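PDB 5OET: glutathione synthetase-like effector 30 (Gpa-GSS30-apo) from Globodera pallida, which belongs to the eukaryotic glutathione synthase family, whose enzymes join gamma-glutamylcysteine and glycine using ATP, and probably serves this plant-parasitic nematode as an effector. Local coordinates for residues L113-F124 with F355-F365; G140-L148 with Y341-K349. All coordinates share one frame; numbering follows the deposited sequence.

Contact 1. Residues L113-F124 with F355-F365; sequences LLYFRASCDYEF and FTKPGMVEKFF
Leu-114 lies against the Phe-355 ring, with CD2 4.2 Å from the ring centroid and almost on its normal, a CH-pi contact. Its other methyl, CD1, reaches Phe-364 CD2 at 3.5 Å, so one branched side chain fills the corner between two rings. The tight part is aromatic: Phe-355 turns its edge to the face of Tyr-115, with planes at 84°, and Phe-364 likewise points its edge at the face of Phe-124. Ala-118, small enough to let both phenylalanines approach helix 98-119, touches Phe-355 CZ with CB. At the edge of Phe-124, Met-360 SD makes a Met-aromatic contact 3.9 Å from CE1.

The more open side is polar. Arg-117, its chain extended from CG to NE, gives NH1 to Phe-364 O at 2.7 Å, the oxygen lying in the guanidinium plane. Lys-363 runs past Phe-124 and bends at its last torsion (chi4 -72°), bringing NZ 3.3 Å from Asp-121 OD2 in a loose, weak salt bridge; Asp-121 also N-caps the next helix through a weak bond from Phe-124 N to OD1. Ring and apolar packing probably supplies most of the adhesion, while the arginine fixes a loop carbonyl and the ion pair, its lysine solvent-exposed, probably adds less.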
loop_
_atom_site.group_PDB
_atom_site.type_symbol
_atom_site.label_atom_id
_atom_site.label_comp_id
_atom_site.label_asym_id
_atom_site.label_seq_id
_atom_site.Cartn_x
_atom_site.Cartn_y
_atom_site.Cartn_z
ATOM N N LEU A 113 25.642 19.484 9.692
ATOM C CA LEU A 113 26.384 20.737 9.776
ATOM C C LEU A 113 27.796 20.663 9.215
ATOM O O LEU A 113 28.232 21.587 8.585
ATOM C CB LEU A 113 26.413 21.278 11.216
ATOM C CG LEU A 113 25.132 21.916 11.763
ATOM C CD1 LEU A 113 25.408 22.565 13.108
ATOM C CD2 LEU A 113 24.561 22.943 10.787
ATOM N N LEU A 114 28.505 19.559 9.427
ATOM C CA LEU A 114 29.875 19.412 8.892
ATOM C C LEU A 114 29.916 19.364 7.358
ATOM O O LEU A 114 30.725 20.023 6.743
ATOM C CB LEU A 114 30.526 18.156 9.459
ATOM C CG LEU A 114 31.832 17.692 8.825
ATOM C CD1 LEU A 114 32.899 18.756 8.975
ATOM C CD2 LEU A 114 32.304 16.392 9.443
ATOM N N TYR A 115 29.066 18.549 6.746
ATOM C CA TYR A 115 29.055 18.414 5.300
ATOM C C TYR A 115 28.447 19.639 4.617
ATOM O O TYR A 115 28.857 19.994 3.513
ATOM C CB TYR A 115 28.323 17.135 4.883
ATOM C CG TYR A 115 29.157 15.914 5.104
ATOM C CD1 TYR A 115 30.099 15.526 4.179
ATOM C CD2 TYR A 115 29.021 15.166 6.258
ATOM C CE1 TYR A 115 30.886 14.410 4.392
ATOM C CE2 TYR A 115 29.802 14.048 6.492
ATOM C CZ TYR A 115 30.730 13.673 5.557
ATOM O OH TYR A 115 31.483 12.564 5.814
ATOM N N PHE A 116 27.486 20.292 5.268
ATOM C CA PHE A 116 26.937 21.537 4.755
ATOM C C PHE A 116 28.000 22.619 4.662
ATOM O O PHE A 116 28.139 23.246 3.640
ATOM C CB PHE A 116 25.772 22.018 5.621
ATOM C CG PHE A 116 25.221 23.345 5.196
ATOM C CD1 PHE A 116 24.720 23.502 3.920
ATOM C CD2 PHE A 116 25.234 24.440 6.052
ATOM C CE1 PHE A 116 24.233 24.729 3.499
ATOM C CE2 PHE A 116 24.729 25.657 5.651
ATOM C CZ PHE A 116 24.233 25.805 4.368
ATOM N N ARG A 117 28.752 22.808 5.735
ATOM C CA ARG A 117 29.802 23.834 5.825
ATOM C C ARG A 117 31.014 23.547 4.951
ATOM O O ARG A 117 31.607 24.462 4.389
ATOM C CB ARG A 117 30.237 24.003 7.271
ATOM C CG ARG A 117 29.163 24.633 8.131
ATOM C CD ARG A 117 29.530 24.631 9.614
ATOM N NE ARG A 117 28.389 24.993 10.448
ATOM C CZ ARG A 117 28.406 25.104 11.779
ATOM N NH1 ARG A 117 29.518 24.881 12.477
ATOM N NH2 ARG A 117 27.287 25.441 12.426
ATOM N N ALA A 118 31.385 22.282 4.843
ATOM C CA ALA A 118 32.374 21.857 3.851
ATOM C C ALA A 118 31.921 22.132 2.419
ATOM O O ALA A 118 32.730 22.477 1.575
ATOM C CB ALA A 118 32.667 20.387 4.009
ATOM N N SER A 119 30.629 21.961 2.157
ATOM C CA SER A 119 30.035 22.244 0.844
ATOM C C SER A 119 29.948 23.731 0.492
ATOM O O SER A 119 29.936 24.084 -0.683
ATOM C CB SER A 119 28.657 21.591 0.743
ATOM O OG SER A 119 28.776 20.189 0.920
ATOM N N CYS A 120 29.899 24.590 1.507
ATOM C CA CYS A 120 30.022 26.054 1.343
ATOM C C CYS A 120 31.453 26.567 1.106
ATOM O O CYS A 120 31.639 27.766 0.989
ATOM C CB CYS A 120 29.452 26.777 2.583
ATOM S SG CYS A 120 27.696 26.477 2.919
ATOM N N ASP A 121 32.451 25.683 1.057
ATOM C CA ASP A 121 33.874 26.067 0.955
ATOM C C ASP A 121 34.509 25.301 -0.209
ATOM O O ASP A 121 35.237 24.328 0.004
ATOM C CB ASP A 121 34.596 25.768 2.286
ATOM C CG ASP A 121 36.015 26.390 2.369
ATOM O OD1 ASP A 121 36.534 26.918 1.353
ATOM O OD2 ASP A 121 36.618 26.346 3.474
ATOM N N TYR A 122 34.215 25.757 -1.431
ATOM C CA TYR A 122 34.684 25.112 -2.666
ATOM C C TYR A 122 36.212 24.936 -2.733
ATOM O O TYR A 122 36.708 23.884 -3.160
ATOM C CB TYR A 122 34.215 25.890 -3.904
ATOM C CG TYR A 122 34.443 25.183 -5.238
ATOM C CD1 TYR A 122 34.196 23.812 -5.389
ATOM C CD2 TYR A 122 34.862 25.883 -6.357
ATOM C CE1 TYR A 122 34.382 23.165 -6.601
ATOM C CE2 TYR A 122 35.043 25.243 -7.584
ATOM C CZ TYR A 122 34.800 23.880 -7.697
ATOM O OH TYR A 122 34.968 23.206 -8.886
ATOM N N GLU A 123 36.954 25.962 -2.332
ATOM C CA GLU A 123 38.401 25.812 -2.290
ATOM C C GLU A 123 38.863 24.680 -1.330
ATOM O O GLU A 123 39.824 23.985 -1.658
ATOM C CB GLU A 123 39.117 27.163 -2.099
ATOM C CG GLU A 123 39.730 27.701 -3.403
ATOM C CD GLU A 123 40.988 26.913 -3.827
ATOM O OE1 GLU A 123 40.936 26.193 -4.856
ATOM O OE2 GLU A 123 42.024 26.992 -3.109
ATOM N N PHE A 124 38.172 24.454 -0.210
ATOM C CA PHE A 124 38.518 23.347 0.678
ATOM C C PHE A 124 38.330 22.000 -0.005
ATOM O O PHE A 124 39.216 21.135 0.059
ATOM C CB PHE A 124 37.721 23.370 1.988
ATOM C CG PHE A 124 37.989 22.179 2.860
ATOM C CD1 PHE A 124 39.223 22.026 3.485
ATOM C CD2 PHE A 124 37.035 21.177 3.009
ATOM C CE1 PHE A 124 39.493 20.912 4.275
ATOM C CE2 PHE A 124 37.296 20.061 3.798
ATOM C CZ PHE A 124 38.528 19.927 4.438
ATOM N N PHE A 355 38.120 13.548 6.268
ATOM C CA PHE A 355 37.606 14.014 7.571
ATOM C C PHE A 355 38.129 13.236 8.786
ATOM O O PHE A 355 37.974 13.701 9.904
ATOM C CB PHE A 355 36.064 14.030 7.601
ATOM C CG PHE A 355 35.454 15.200 6.868
ATOM C CD1 PHE A 355 35.861 16.493 7.130
ATOM C CD2 PHE A 355 34.473 15.006 5.926
ATOM C CE1 PHE A 355 35.303 17.555 6.463
ATOM C CE2 PHE A 355 33.905 16.078 5.255
ATOM C CZ PHE A 355 34.318 17.350 5.522
ATOM N N THR A 356 38.722 12.059 8.565
ATOM C CA THR A 356 39.331 11.260 9.636
ATOM C C THR A 356 40.737 11.696 10.025
ATOM O O THR A 356 41.247 11.247 11.037
ATOM C CB THR A 356 39.349 9.748 9.297
ATOM O OG1 THR A 356 40.286 9.464 8.242
ATOM C CG2 THR A 356 37.949 9.272 8.923
ATOM N N LYS A 357 41.353 12.554 9.220
ATOM C CA LYS A 357 42.641 13.149 9.544
ATOM C C LYS A 357 42.468 14.214 10.634
ATOM O O LYS A 357 41.420 14.869 10.686
ATOM C CB LYS A 357 43.273 13.783 8.293
ATOM C CG LYS A 357 43.718 12.774 7.243
ATOM C CD LYS A 357 44.751 13.349 6.270
ATOM C CE LYS A 357 44.105 14.087 5.105
ATOM N NZ LYS A 357 45.022 15.101 4.495
ATOM N N PRO A 358 43.495 14.402 11.497
ATOM C CA PRO A 358 43.435 15.384 12.598
ATOM C C PRO A 358 43.145 16.824 12.144
ATOM O O PRO A 358 43.653 17.253 11.107
ATOM C CB PRO A 358 44.840 15.312 13.202
ATOM C CG PRO A 358 45.697 14.799 12.092
ATOM C CD PRO A 358 44.831 13.785 11.411
ATOM N N GLY A 359 42.319 17.542 12.910
ATOM C CA GLY A 359 41.949 18.935 12.607
ATOM C C GLY A 359 40.826 19.158 11.597
ATOM O O GLY A 359 40.143 20.171 11.654
ATOM N N MET A 360 40.621 18.216 10.678
ATOM C CA MET A 360 39.752 18.443 9.527
ATOM C C MET A 360 38.273 18.599 9.875
ATOM O O MET A 360 37.555 19.289 9.162
ATOM C CB MET A 360 39.943 17.341 8.493
ATOM C CG MET A 360 41.331 17.326 7.867
ATOM S SD MET A 360 41.594 18.627 6.652
ATOM C CE MET A 360 43.376 18.480 6.452
ATOM N N VAL A 361 37.818 17.967 10.948
ATOM C CA VAL A 361 36.457 18.186 11.478
ATOM C C VAL A 361 36.424 19.470 12.302
ATOM O O VAL A 361 35.540 20.300 12.130
ATOM C CB VAL A 361 35.966 17.010 12.361
ATOM C CG1 VAL A 361 34.635 17.332 13.020
ATOM C CG2 VAL A 361 35.838 15.732 11.551
ATOM N N GLU A 362 37.414 19.624 13.180
ATOM C CA GLU A 362 37.485 20.754 14.125
ATOM C C GLU A 362 37.375 22.107 13.406
ATOM O O GLU A 362 36.800 23.050 13.940
ATOM C CB GLU A 362 38.780 20.672 14.958
ATOM C CG GLU A 362 38.765 19.632 16.088
ATOM C CD GLU A 362 38.899 18.172 15.639
ATOM O OE1 GLU A 362 38.744 17.255 16.494
ATOM O OE2 GLU A 362 39.157 17.926 14.434
ATOM N N LYS A 363 37.908 22.154 12.184
ATOM C CA LYS A 363 37.898 23.325 11.297
ATOM C C LYS A 363 36.510 23.952 11.097
ATOM O O LYS A 363 36.404 25.159 10.967
ATOM C CB LYS A 363 38.492 22.908 9.936
ATOM C CG LYS A 363 38.656 23.999 8.887
ATOM C CD LYS A 363 38.943 23.390 7.517
ATOM C CE LYS A 363 39.501 24.387 6.506
ATOM N NZ LYS A 363 38.479 25.362 6.035
ATOM N N PHE A 364 35.453 23.140 11.069
ATOM C CA PHE A 364 34.090 23.634 10.835
ATOM C C PHE A 364 33.237 23.811 12.103
ATOM O O PHE A 364 32.025 23.973 11.990
ATOM C CB PHE A 364 33.387 22.686 9.854
ATOM C CG PHE A 364 34.103 22.552 8.539
ATOM C CD1 PHE A 364 33.898 23.488 7.524
ATOM C CD2 PHE A 364 35.005 21.519 8.326
ATOM C CE1 PHE A 364 34.568 23.384 6.318
ATOM C CE2 PHE A 364 35.685 21.414 7.127
ATOM C CZ PHE A 364 35.462 22.344 6.116
ATOM N N PHE A 365 33.868 23.821 13.287
ATOM C CA PHE A 365 33.168 23.826 14.593
ATOM C C PHE A 365 33.852 24.657 15.709
ATOM O O PHE A 365 34.910 25.279 15.532
ATOM C CB PHE A 365 33.010 22.385 15.107
ATOM C CG PHE A 365 32.050 21.530 14.313
ATOM C CD1 PHE A 365 30.678 21.765 14.358
ATOM C CD2 PHE A 365 32.511 20.458 13.564
ATOM C CE1 PHE A 365 29.791 20.965 13.647
ATOM C CE2 PHE A 365 31.633 19.649 12.858
ATOM C CZ PHE A 365 30.271 19.899 12.905
#

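Contact 2. Residues G140-L148 with Y341-K349; sequences GIKKLVKRL and YIFALSHTK
Helix 141-150 packs on the short, weakly bonded helix 342-345 through a row of aliphatic side chains, Ile-141, Leu-144, Val-145 and Leu-148, at positions i, i+3, i+4 and i+7, which fall on one side of an alpha-helix. Leu-144 stands in the middle of the row. With CG anti to the backbone N (chi1 -176°), it spreads two methyls over the other segment: CD1 meets Tyr-341 CD1 at 3.7 Å, while CD2 settles near Leu-345 CB at 3.9 Å and also touches Ala-344 CB. Alanine suits that place because its single methyl lets the leucine come close to the short helix.

One turn further on, Leu-148 lies across Ile-342 at about a right angle, CD2 being 3.4 Å from Ile-342 CD1, and its CD1 rests 4.1 Å from Tyr-341 CB. Toward the start of the helix, Ile-141 uses its CG2 branch against Leu-345 CD1 at 3.9 Å, again with the side chains crossed. Leu-345, buried, thus receives neighbours from successive turns.

No hydrogen bond joins the two segments. Several polar groups of 341-349 find partners within the segment or elsewhere in the chain: His-347 ND1 donates to Phe-343 O at 2.8 Å, and Thr-348, an N-cap, uses OG1 to bond Met-351 N. Phe-328 of helix 325-331 stacks on Tyr-341 and also touches Leu-144 and Leu-148, extending the apolar surface. Such a stripe, with lysines at other positions of the helix facing solvent, is typical of an amphipathic surface helix packed on the body of an alpha/beta domain.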
loop_
_atom_site.group_PDB
_atom_site.type_symbol
_atom_site.label_atom_id
_atom_site.label_comp_id
_atom_site.label_asym_id
_atom_site.label_seq_id
_atom_site.Cartn_x
_atom_site.Cartn_y
_atom_site.Cartn_z
ATOM N N GLY A 140 36.150 12.135 -13.396
ATOM C CA GLY A 140 34.756 12.160 -12.897
ATOM C C GLY A 140 34.603 13.231 -11.830
ATOM O O GLY A 140 33.726 14.098 -11.898
ATOM N N ILE A 141 35.495 13.150 -10.846
ATOM C CA ILE A 141 35.811 14.272 -9.967
ATOM C C ILE A 141 36.438 15.379 -10.837
ATOM O O ILE A 141 36.146 16.562 -10.657
ATOM C CB ILE A 141 36.724 13.832 -8.773
ATOM C CG1 ILE A 141 35.973 12.846 -7.848
ATOM C CG2 ILE A 141 37.195 15.029 -7.948
ATOM C CD1 ILE A 141 36.857 11.846 -7.091
ATOM N N LYS A 142 37.260 15.009 -11.811
ATOM C CA LYS A 142 37.759 16.012 -12.767
ATOM C C LYS A 142 36.647 16.611 -13.634
ATOM O O LYS A 142 36.667 17.804 -13.904
ATOM C CB LYS A 142 38.917 15.467 -13.619
ATOM C CG LYS A 142 40.218 15.392 -12.826
ATOM C CD LYS A 142 41.474 15.559 -13.668
ATOM C CE LYS A 142 41.780 14.321 -14.484
ATOM N NZ LYS A 142 42.906 14.586 -15.407
ATOM N N LYS A 143 35.701 15.777 -14.072
ATOM C CA LYS A 143 34.514 16.240 -14.813
ATOM C C LYS A 143 33.553 17.132 -13.991
ATOM O O LYS A 143 32.974 18.077 -14.534
ATOM C CB LYS A 143 33.754 15.035 -15.402
ATOM C CG LYS A 143 34.525 14.301 -16.493
ATOM C CD LYS A 143 34.383 14.992 -17.851
ATOM C CE LYS A 143 35.369 14.457 -18.889
ATOM N NZ LYS A 143 35.157 13.018 -19.225
ATOM N N LEU A 144 33.394 16.833 -12.701
ATOM C CA LEU A 144 32.552 17.644 -11.806
ATOM C C LEU A 144 33.161 19.008 -11.488
ATOM O O LEU A 144 32.452 20.019 -11.481
ATOM C CB LEU A 144 32.268 16.893 -10.498
ATOM C CG LEU A 144 31.323 17.553 -9.485
ATOM C CD1 LEU A 144 29.963 17.890 -10.107
ATOM C CD2 LEU A 144 31.161 16.642 -8.270
ATOM N N VAL A 145 34.462 19.039 -11.216
ATOM C CA VAL A 145 35.166 20.314 -10.991
ATOM C C VAL A 145 35.078 21.217 -12.228
ATOM O O VAL A 145 34.734 22.382 -12.105
ATOM C CB VAL A 145 36.643 20.093 -10.574
ATOM C CG1 VAL A 145 37.468 21.377 -10.682
ATOM C CG2 VAL A 145 36.702 19.545 -9.156
ATOM N N LYS A 146 35.398 20.667 -13.399
ATOM C CA LYS A 146 35.278 21.377 -14.691
ATOM C C LYS A 146 33.925 22.103 -14.803
ATOM O O LYS A 146 33.885 23.269 -15.169
ATOM C CB LYS A 146 35.518 20.382 -15.851
ATOM C CG LYS A 146 34.996 20.736 -17.242
ATOM C CD LYS A 146 35.626 21.983 -17.841
ATOM C CE LYS A 146 34.876 22.379 -19.119
ATOM N NZ LYS A 146 35.432 23.577 -19.824
ATOM N N ARG A 147 32.838 21.416 -14.454
ATOM C CA ARG A 147 31.492 21.993 -14.496
ATOM C C ARG A 147 31.299 23.137 -13.492
ATOM O O ARG A 147 30.986 24.260 -13.886
ATOM C CB ARG A 147 30.443 20.922 -14.225
ATOM C CG ARG A 147 30.378 19.818 -15.260
ATOM C CD ARG A 147 29.456 20.181 -16.402
ATOM N NE ARG A 147 29.220 19.012 -17.245
ATOM C CZ ARG A 147 28.355 18.959 -18.256
ATOM N NH1 ARG A 147 27.621 20.020 -18.595
ATOM N NH2 ARG A 147 28.219 17.823 -18.932
ATOM N N LEU A 148 31.491 22.848 -12.205
ATOM C CA LEU A 148 31.320 23.839 -11.122
ATOM C C LEU A 148 32.099 25.147 -11.368
ATOM O O LEU A 148 31.660 26.227 -10.970
ATOM C CB LEU A 148 31.728 23.221 -9.772
ATOM C CG LEU A 148 30.676 22.490 -8.928
ATOM C CD1 LEU A 148 29.766 21.611 -9.753
ATOM C CD2 LEU A 148 31.348 21.650 -7.862
ATOM N N TYR A 341 24.856 20.361 -7.006
ATOM C CA TYR A 341 25.917 19.432 -7.402
ATOM C C TYR A 341 27.169 19.477 -6.538
ATOM O O TYR A 341 27.794 18.441 -6.333
ATOM C CB TYR A 341 26.281 19.573 -8.891
ATOM C CG TYR A 341 25.710 18.457 -9.710
ATOM C CD1 TYR A 341 26.310 17.207 -9.698
ATOM C CD2 TYR A 341 24.540 18.627 -10.464
ATOM C CE1 TYR A 341 25.779 16.150 -10.426
ATOM C CE2 TYR A 341 24.005 17.580 -11.212
ATOM C CZ TYR A 341 24.634 16.339 -11.183
ATOM O OH TYR A 341 24.144 15.272 -11.902
ATOM N N ILE A 342 27.511 20.653 -6.008
ATOM C CA ILE A 342 28.659 20.815 -5.087
ATOM C C ILE A 342 28.695 19.774 -3.961
ATOM O O ILE A 342 29.779 19.371 -3.518
ATOM C CB ILE A 342 28.728 22.253 -4.502
ATOM C CG1 ILE A 342 30.011 22.483 -3.709
ATOM C CG2 ILE A 342 27.544 22.561 -3.597
ATOM C CD1 ILE A 342 31.268 22.360 -4.524
ATOM N N PHE A 343 27.516 19.319 -3.527
ATOM C CA PHE A 343 27.424 18.343 -2.441
ATOM C C PHE A 343 27.906 16.967 -2.848
ATOM O O PHE A 343 28.370 16.212 -1.989
ATOM C CB PHE A 343 26.004 18.262 -1.900
ATOM C CG PHE A 343 25.649 19.395 -1.000
ATOM C CD1 PHE A 343 25.418 20.645 -1.514
ATOM C CD2 PHE A 343 25.569 19.217 0.353
ATOM C CE1 PHE A 343 25.085 21.703 -0.694
ATOM C CE2 PHE A 343 25.234 20.264 1.180
ATOM C CZ PHE A 343 24.999 21.516 0.657
ATOM N N ALA A 344 27.811 16.641 -4.136
ATOM C CA ALA A 344 28.390 15.399 -4.649
ATOM C C ALA A 344 29.908 15.342 -4.458
ATOM O O ALA A 344 30.453 14.260 -4.226
ATOM C CB ALA A 344 28.051 15.212 -6.118
ATOM N N LEU A 345 30.576 16.492 -4.564
ATOM C CA LEU A 345 32.010 16.599 -4.290
ATOM C C LEU A 345 32.330 16.425 -2.778
ATOM O O LEU A 345 33.324 15.799 -2.409
ATOM C CB LEU A 345 32.543 17.941 -4.826
ATOM C CG LEU A 345 34.055 18.150 -4.908
ATOM C CD1 LEU A 345 34.723 17.111 -5.787
ATOM C CD2 LEU A 345 34.358 19.544 -5.431
ATOM N N SER A 346 31.476 16.951 -1.906
ATOM C CA SER A 346 31.692 16.807 -0.460
ATOM C C SER A 346 31.269 15.444 0.106
ATOM O O SER A 346 31.416 15.215 1.303
ATOM C CB SER A 346 30.989 17.937 0.316
ATOM O OG SER A 346 29.610 17.676 0.510
ATOM N N HIS A 347 30.735 14.550 -0.721
ATOM C CA HIS A 347 30.336 13.214 -0.247
ATOM C C HIS A 347 31.076 12.078 -0.948
ATOM O O HIS A 347 30.697 10.915 -0.855
ATOM C CB HIS A 347 28.822 13.051 -0.386
ATOM C CG HIS A 347 28.045 13.847 0.607
ATOM N ND1 HIS A 347 28.082 15.226 0.651
ATOM C CD2 HIS A 347 27.225 13.458 1.606
ATOM C CE1 HIS A 347 27.302 15.649 1.628
ATOM N NE2 HIS A 347 26.774 14.594 2.227
ATOM N N THR A 348 32.161 12.398 -1.634
ATOM C CA THR A 348 33.034 11.340 -2.093
ATOM C C THR A 348 33.565 10.610 -0.877
ATOM O O THR A 348 33.581 11.138 0.240
ATOM C CB THR A 348 34.232 11.857 -2.934
ATOM O OG1 THR A 348 35.089 12.686 -2.132
ATOM C CG2 THR A 348 33.745 12.620 -4.171
ATOM N N LYS A 349 34.006 9.387 -1.102
ATOM C CA LYS A 349 34.599 8.589 -0.042
ATOM C C LYS A 349 35.995 9.109 0.267
ATOM O O LYS A 349 36.483 8.909 1.366
ATOM C CB LYS A 349 34.651 7.116 -0.435
ATOM C CG LYS A 349 34.308 6.140 0.676
ATOM C CD LYS A 349 33.666 4.905 0.068
ATOM C CE LYS A 349 32.241 5.179 -0.418
ATOM N NZ LYS A 349 32.045 4.530 -1.740
#

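Contacts 1 and 2 lie on the same side of the chain's centre, their own centres about 15 Å apart, and they touch directly. Ser-119 OG of contact 1 and Ser-346 OG of contact 2 are 2.7 Å apart, a probable hydrogen bond, and the Tyr-115 and His-347 rings also meet. Tyr-122 forms a second bridge: its side chain touches Ile-342 and Leu-345, and its OH lies 3.4 Å from Leu-148 CB. Chain order is consistent with the proximity, since helices 122-127 and 141-150 are consecutive, while 341-349 leads through helix 349-354 into 355-365. Neither contact includes the magnesium ligands His-406 and Glu-426.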